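Local structure of agglutinin alpha chain (Maclura pomifera, 3LLZ) at residues A[15-20]-A[54-59]; A[21-26]-A[121-126]. The protein binds D-galactose as a lectin of the jacalin family and recognises the T-antigen disaccharide Gal-beta1,3-GalNAc. All coordinates share one frame; numbering follows the deposited sequence.

Interaction 1: residues A[15-20]-A[54-59]; sequences INFEYN and VKISLE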
# COMPACT_ATOMS: atom_id res chain seq x y z
N ILE A 15 -15.04 12.21 14.89
CA ILE A 15 -15.33 13.17 13.84
C ILE A 15 -16.37 14.15 14.35
O ILE A 15 -17.48 13.77 14.71
CB ILE A 15 -15.90 12.49 12.57
CG1 ILE A 15 -14.88 11.49 12.02
CG2 ILE A 15 -16.22 13.55 11.53
CD1 ILE A 15 -15.35 10.77 10.76
N ASN A 16 -15.99 15.43 14.41
CA ASN A 16 -16.90 16.46 14.86
C ASN A 16 -17.17 17.40 13.70
O ASN A 16 -16.25 17.83 13.01
CB ASN A 16 -16.29 17.24 16.03
CG ASN A 16 -15.85 16.34 17.16
OD1 ASN A 16 -16.56 15.40 17.53
ND2 ASN A 16 -14.68 16.62 17.71
N PHE A 17 -18.44 17.69 13.45
CA PHE A 17 -18.78 18.59 12.36
C PHE A 17 -20.11 19.28 12.62
O PHE A 17 -20.89 18.87 13.48
CB PHE A 17 -18.80 17.84 11.02
CG PHE A 17 -19.88 16.80 10.90
CD1 PHE A 17 -21.12 17.12 10.34
CD2 PHE A 17 -19.65 15.49 11.31
CE1 PHE A 17 -22.11 16.15 10.19
CE2 PHE A 17 -20.64 14.51 11.16
CZ PHE A 17 -21.86 14.84 10.59
N GLU A 18 -20.34 20.36 11.88
CA GLU A 18 -21.55 21.15 12.02
C GLU A 18 -22.50 20.89 10.86
O GLU A 18 -22.07 20.49 9.78
CB GLU A 18 -21.21 22.64 12.01
CG GLU A 18 -20.30 23.10 13.13
CD GLU A 18 -19.88 24.54 12.94
OE1 GLU A 18 -19.36 24.87 11.86
OE2 GLU A 18 -20.07 25.35 13.88
N TYR A 19 -23.78 21.12 11.09
CA TYR A 19 -24.78 20.95 10.05
C TYR A 19 -25.96 21.86 10.35
O TYR A 19 -26.20 22.22 11.50
CB TYR A 19 -25.23 19.49 9.97
CG TYR A 19 -26.02 19.00 11.16
CD1 TYR A 19 -27.41 19.12 11.19
CD2 TYR A 19 -25.38 18.43 12.26
CE1 TYR A 19 -28.15 18.67 12.29
CE2 TYR A 19 -26.11 17.98 13.36
CZ TYR A 19 -27.49 18.10 13.37
OH TYR A 19 -28.20 17.66 14.45
N ASN A 20 -26.67 22.25 9.30
CA ASN A 20 -27.83 23.11 9.43
C ASN A 20 -28.93 22.49 8.58
O ASN A 20 -28.79 22.40 7.36
CB ASN A 20 -27.50 24.52 8.93
CG ASN A 20 -28.63 25.50 9.15
OD1 ASN A 20 -29.77 25.24 8.76
ND2 ASN A 20 -28.32 26.64 9.75
N VAL A 54 -22.31 17.89 15.82
CA VAL A 54 -22.45 16.46 16.04
C VAL A 54 -21.05 15.93 16.31
O VAL A 54 -20.10 16.29 15.61
CB VAL A 54 -23.05 15.74 14.81
CG1 VAL A 54 -22.31 16.16 13.56
CG2 VAL A 54 -22.95 14.23 15.00
N LYS A 55 -20.93 15.10 17.34
CA LYS A 55 -19.64 14.53 17.69
C LYS A 55 -19.74 13.01 17.63
O LYS A 55 -20.41 12.39 18.45
CB LYS A 55 -19.24 14.96 19.11
CG LYS A 55 -19.00 16.46 19.26
CD LYS A 55 -18.72 16.83 20.72
CE LYS A 55 -17.52 16.09 21.28
NZ LYS A 55 -16.26 16.42 20.55
N ILE A 56 -19.09 12.43 16.63
CA ILE A 56 -19.10 10.98 16.45
C ILE A 56 -17.85 10.39 17.09
O ILE A 56 -16.75 10.55 16.57
CB ILE A 56 -19.12 10.59 14.96
CG1 ILE A 56 -20.36 11.16 14.28
CG2 ILE A 56 -19.09 9.07 14.82
CD1 ILE A 56 -20.41 10.92 12.78
N SER A 57 -18.03 9.72 18.23
CA SER A 57 -16.92 9.10 18.94
C SER A 57 -16.90 7.61 18.63
O SER A 57 -17.71 6.85 19.15
CB SER A 57 -17.07 9.31 20.45
OG SER A 57 -17.03 10.69 20.78
N LEU A 58 -15.97 7.20 17.78
CA LEU A 58 -15.86 5.80 17.39
C LEU A 58 -15.13 4.97 18.43
O LEU A 58 -14.17 5.42 19.04
CB LEU A 58 -15.11 5.68 16.06
CG LEU A 58 -15.70 6.45 14.88
CD1 LEU A 58 -14.84 6.21 13.65
CD2 LEU A 58 -17.13 6.01 14.62
N GLU A 59 -15.60 3.74 18.61
CA GLU A 59 -14.99 2.81 19.54
C GLU A 59 -13.76 2.22 18.86
O GLU A 59 -13.73 1.03 18.52
CB GLU A 59 -15.99 1.71 19.91
CG GLU A 59 -15.47 0.70 20.93
CD GLU A 59 -16.49 -0.36 21.26
OE1 GLU A 59 -16.17 -1.28 22.04
OE2 GLU A 59 -17.63 -0.28 20.74
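Ile-15 and Ile-56 grip each other by two backbone hydrogen bonds, from Ile-15 N to Ile-56 O at 2.9 Å and from Ile-56 N to Ile-15 O at 2.8 Å. Phe-17 and Val-54 form a second such pair, with Val-54 N 2.9 Å from Phe-17 O. Between them Asn-16 faces Lys-55 as a non-hydrogen-bonded pair, and Asn-16 CA directs a C-H toward Val-54 O. On that face the lysine chain bends at its last two torsions and curls back so that NZ lies above the amide plane and beyond CG, giving a weak bond to Asn-16 OD1 (3.2 Å). Glu-14 is the stronger partner of both, taking a salt bridge from Lys-55 and a hydrogen bond from Asn-16 ND2. The other face is apolar. Val-54 CG1 lies over the centre of the Phe-17 ring as a CH-pi contact, while Ile-56 CD1 meets the ring edge in plane, 3.9 Å from CE2. Tyr-19 offers its edge to the same valine methyl, CD2 to CG1 4.0 Å. Tyr-96 meets both aromatic rings from strand 92-97. With strand axes 4.7 Å apart at 166°, this is antiparallel pairing at the border of one four-stranded sheet of the jacalin fold.

Interaction 2: residues A[21-26]-A[121-126]; sequences SETAIG and GYWLDY. With NGA (2-acetamido-2-deoxy-beta-D-galactopyranose), chain C.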
# COMPACT_ATOMS: atom_id res chain seq x y z
N SER A 21 -30.00 22.05 9.23
CA SER A 21 -31.11 21.40 8.55
C SER A 21 -31.74 22.21 7.42
O SER A 21 -32.54 21.69 6.65
CB SER A 21 -32.19 21.03 9.57
OG SER A 21 -31.68 20.15 10.55
N GLU A 22 -31.36 23.48 7.30
CA GLU A 22 -31.91 24.33 6.26
C GLU A 22 -30.89 24.64 5.16
O GLU A 22 -31.27 24.94 4.03
CB GLU A 22 -32.42 25.65 6.86
CG GLU A 22 -33.40 25.46 8.01
CD GLU A 22 -34.67 24.73 7.59
OE1 GLU A 22 -35.48 24.39 8.48
OE2 GLU A 22 -34.86 24.50 6.37
N THR A 23 -29.61 24.54 5.49
CA THR A 23 -28.57 24.83 4.52
C THR A 23 -27.68 23.64 4.16
O THR A 23 -28.02 22.85 3.29
CB THR A 23 -27.68 26.00 4.99
OG1 THR A 23 -27.17 25.73 6.30
CG2 THR A 23 -28.49 27.29 5.03
N ALA A 24 -26.54 23.52 4.85
CA ALA A 24 -25.62 22.43 4.55
C ALA A 24 -24.64 22.16 5.68
O ALA A 24 -24.80 22.66 6.79
CB ALA A 24 -24.85 22.76 3.27
N ILE A 25 -23.63 21.34 5.38
CA ILE A 25 -22.61 21.00 6.36
C ILE A 25 -21.71 22.21 6.57
O ILE A 25 -21.41 22.94 5.62
CB ILE A 25 -21.75 19.81 5.87
CG1 ILE A 25 -22.64 18.58 5.63
CG2 ILE A 25 -20.65 19.49 6.88
CD1 ILE A 25 -23.42 18.13 6.86
N GLY A 26 -21.28 22.41 7.81
CA GLY A 26 -20.40 23.52 8.13
C GLY A 26 -18.97 23.06 8.34
O GLY A 26 -18.41 22.34 7.52
N GLY A 121 -15.96 27.07 3.32
CA GLY A 121 -16.18 28.51 3.31
C GLY A 121 -17.35 28.66 4.26
O GLY A 121 -17.24 28.33 5.43
N TYR A 122 -18.48 29.15 3.76
CA TYR A 122 -19.65 29.25 4.61
C TYR A 122 -20.05 27.81 4.93
O TYR A 122 -20.50 27.50 6.03
CB TYR A 122 -20.79 29.97 3.88
CG TYR A 122 -20.71 31.47 3.99
CD1 TYR A 122 -19.56 32.16 3.60
CD2 TYR A 122 -21.76 32.20 4.54
CE1 TYR A 122 -19.47 33.54 3.74
CE2 TYR A 122 -21.68 33.59 4.68
CZ TYR A 122 -20.53 34.25 4.29
OH TYR A 122 -20.43 35.61 4.45
N TRP A 123 -19.85 26.92 3.96
CA TRP A 123 -20.18 25.51 4.11
C TRP A 123 -19.07 24.64 3.54
O TRP A 123 -18.13 25.14 2.91
CB TRP A 123 -21.49 25.21 3.37
CG TRP A 123 -22.59 26.10 3.82
CD1 TRP A 123 -23.23 26.07 5.03
CD2 TRP A 123 -23.09 27.26 3.14
NE1 TRP A 123 -24.08 27.14 5.14
CE2 TRP A 123 -24.02 27.89 3.99
CE3 TRP A 123 -22.84 27.82 1.88
CZ2 TRP A 123 -24.70 29.06 3.64
CZ3 TRP A 123 -23.52 28.99 1.52
CH2 TRP A 123 -24.44 29.59 2.40
N LEU A 124 -19.18 23.34 3.78
CA LEU A 124 -18.20 22.39 3.26
C LEU A 124 -18.36 22.37 1.74
O LEU A 124 -19.36 21.87 1.22
CB LEU A 124 -18.48 21.00 3.85
CG LEU A 124 -17.62 19.84 3.36
CD1 LEU A 124 -16.15 20.12 3.64
CD2 LEU A 124 -18.06 18.57 4.08
N ASP A 125 -17.38 22.91 1.03
CA ASP A 125 -17.44 22.99 -0.42
C ASP A 125 -17.30 21.63 -1.09
O ASP A 125 -18.04 21.30 -2.02
CB ASP A 125 -16.35 23.91 -0.95
CG ASP A 125 -16.41 25.29 -0.34
OD1 ASP A 125 -17.48 25.94 -0.45
OD2 ASP A 125 -15.40 25.73 0.24
N TYR A 126 -16.33 20.87 -0.61
CA TYR A 126 -16.06 19.55 -1.16
C TYR A 126 -15.05 18.88 -0.24
O TYR A 126 -14.47 19.53 0.62
CB TYR A 126 -15.47 19.66 -2.57
CG TYR A 126 -14.23 20.52 -2.69
CD1 TYR A 126 -14.30 21.82 -3.17
CD2 TYR A 126 -12.97 20.02 -2.33
CE1 TYR A 126 -13.15 22.62 -3.28
CE2 TYR A 126 -11.82 20.80 -2.44
CZ TYR A 126 -11.92 22.10 -2.92
OH TYR A 126 -10.79 22.88 -3.02
C1 NGA C . -17.48 31.54 0.53
C2 NGA C . -16.17 31.19 -0.21
C3 NGA C . -16.55 30.46 -1.50
C4 NGA C . -17.33 29.19 -1.14
C5 NGA C . -18.60 29.61 -0.37
C6 NGA C . -19.50 28.46 0.06
C7 NGA C . -14.13 32.45 -0.23
C8 NGA C . -13.42 33.77 -0.48
N2 NGA C . -15.42 32.39 -0.51
O1 NGA C . -17.18 32.17 1.72
O3 NGA C . -15.39 30.18 -2.34
O4 NGA C . -16.53 28.35 -0.32
O5 NGA C . -18.24 30.36 0.82
O6 NGA C . -18.95 27.71 1.14
O7 NGA C . -13.49 31.49 0.22
O HOH W 1 -25.83 28.01 7.29
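Trp-123 holds CG anti to its carbonyl carbon (chi1 -55°), which sets the indole against Thr-23 and Ala-24, and Thr-23 places OG1 between its N and carbonyl carbon (chi1 54°), near the indole nitrogen. The two side chains cross at about a right angle, and a water joins them: it accepts from Trp-123 NE1 at 2.9 Å in the indole plane and lies 2.8 Å from Thr-23 OG1. Ala-24 CB approaches Trp-123 CG at 4.1 Å. Ile-25 O accepts the one direct hydrogen bond between the segments, from Leu-124 N at 2.9 Å, the donor 41° out of the carbonyl plane, and it also lies at the indole edge. The Ile-25 and Leu-124 side chains lie alongside, CG2 to CD2 3.9 Å, pointing the same way. Beyond this turn sits GalNAc. Its ring oxygen O5 is bonded by Tyr-122 N. Trp-123 N bonds O6 at 3.1 Å. Asp-125 OD1 accepts from O4 (2.6 Å) and O6 (2.8 Å). Gly-1 N also bonds the sugar. Thus the Leu-124 N bond, Ala-24 packing and the water bridge join the turn to 21-26, consistent with a fixed Trp-123, while backbone N-H groups and one carboxylate oxygen bind the sugar.

How the interactions relate
Interactions 1 and 2 have centres 14 Å apart and meet where strand 11-19 is followed in the chain by its sheet neighbour 25-34. Glu-18 O lies 2.9 Å from Gly-26 N, a probable hydrogen bond, and Ile-25 CD1 packs 3.8 Å from Tyr-19 CB and 4.1 Å from Phe-17 CE1. Ile-25 thus touches the aromatic side chains of interaction 1 and the sugar-binding turn of interaction 2. The two differ in their relation to the ligand: interaction 2 contains four of the seven glycan-pocket residues, whereas in interaction 1 the Tyr-19 side chain remains about 14 Å from the bound GalNAc. Segment 15-20 therefore borders the segment that packs on the pocket turn, and Tyr-19 itself does not reach the sugar.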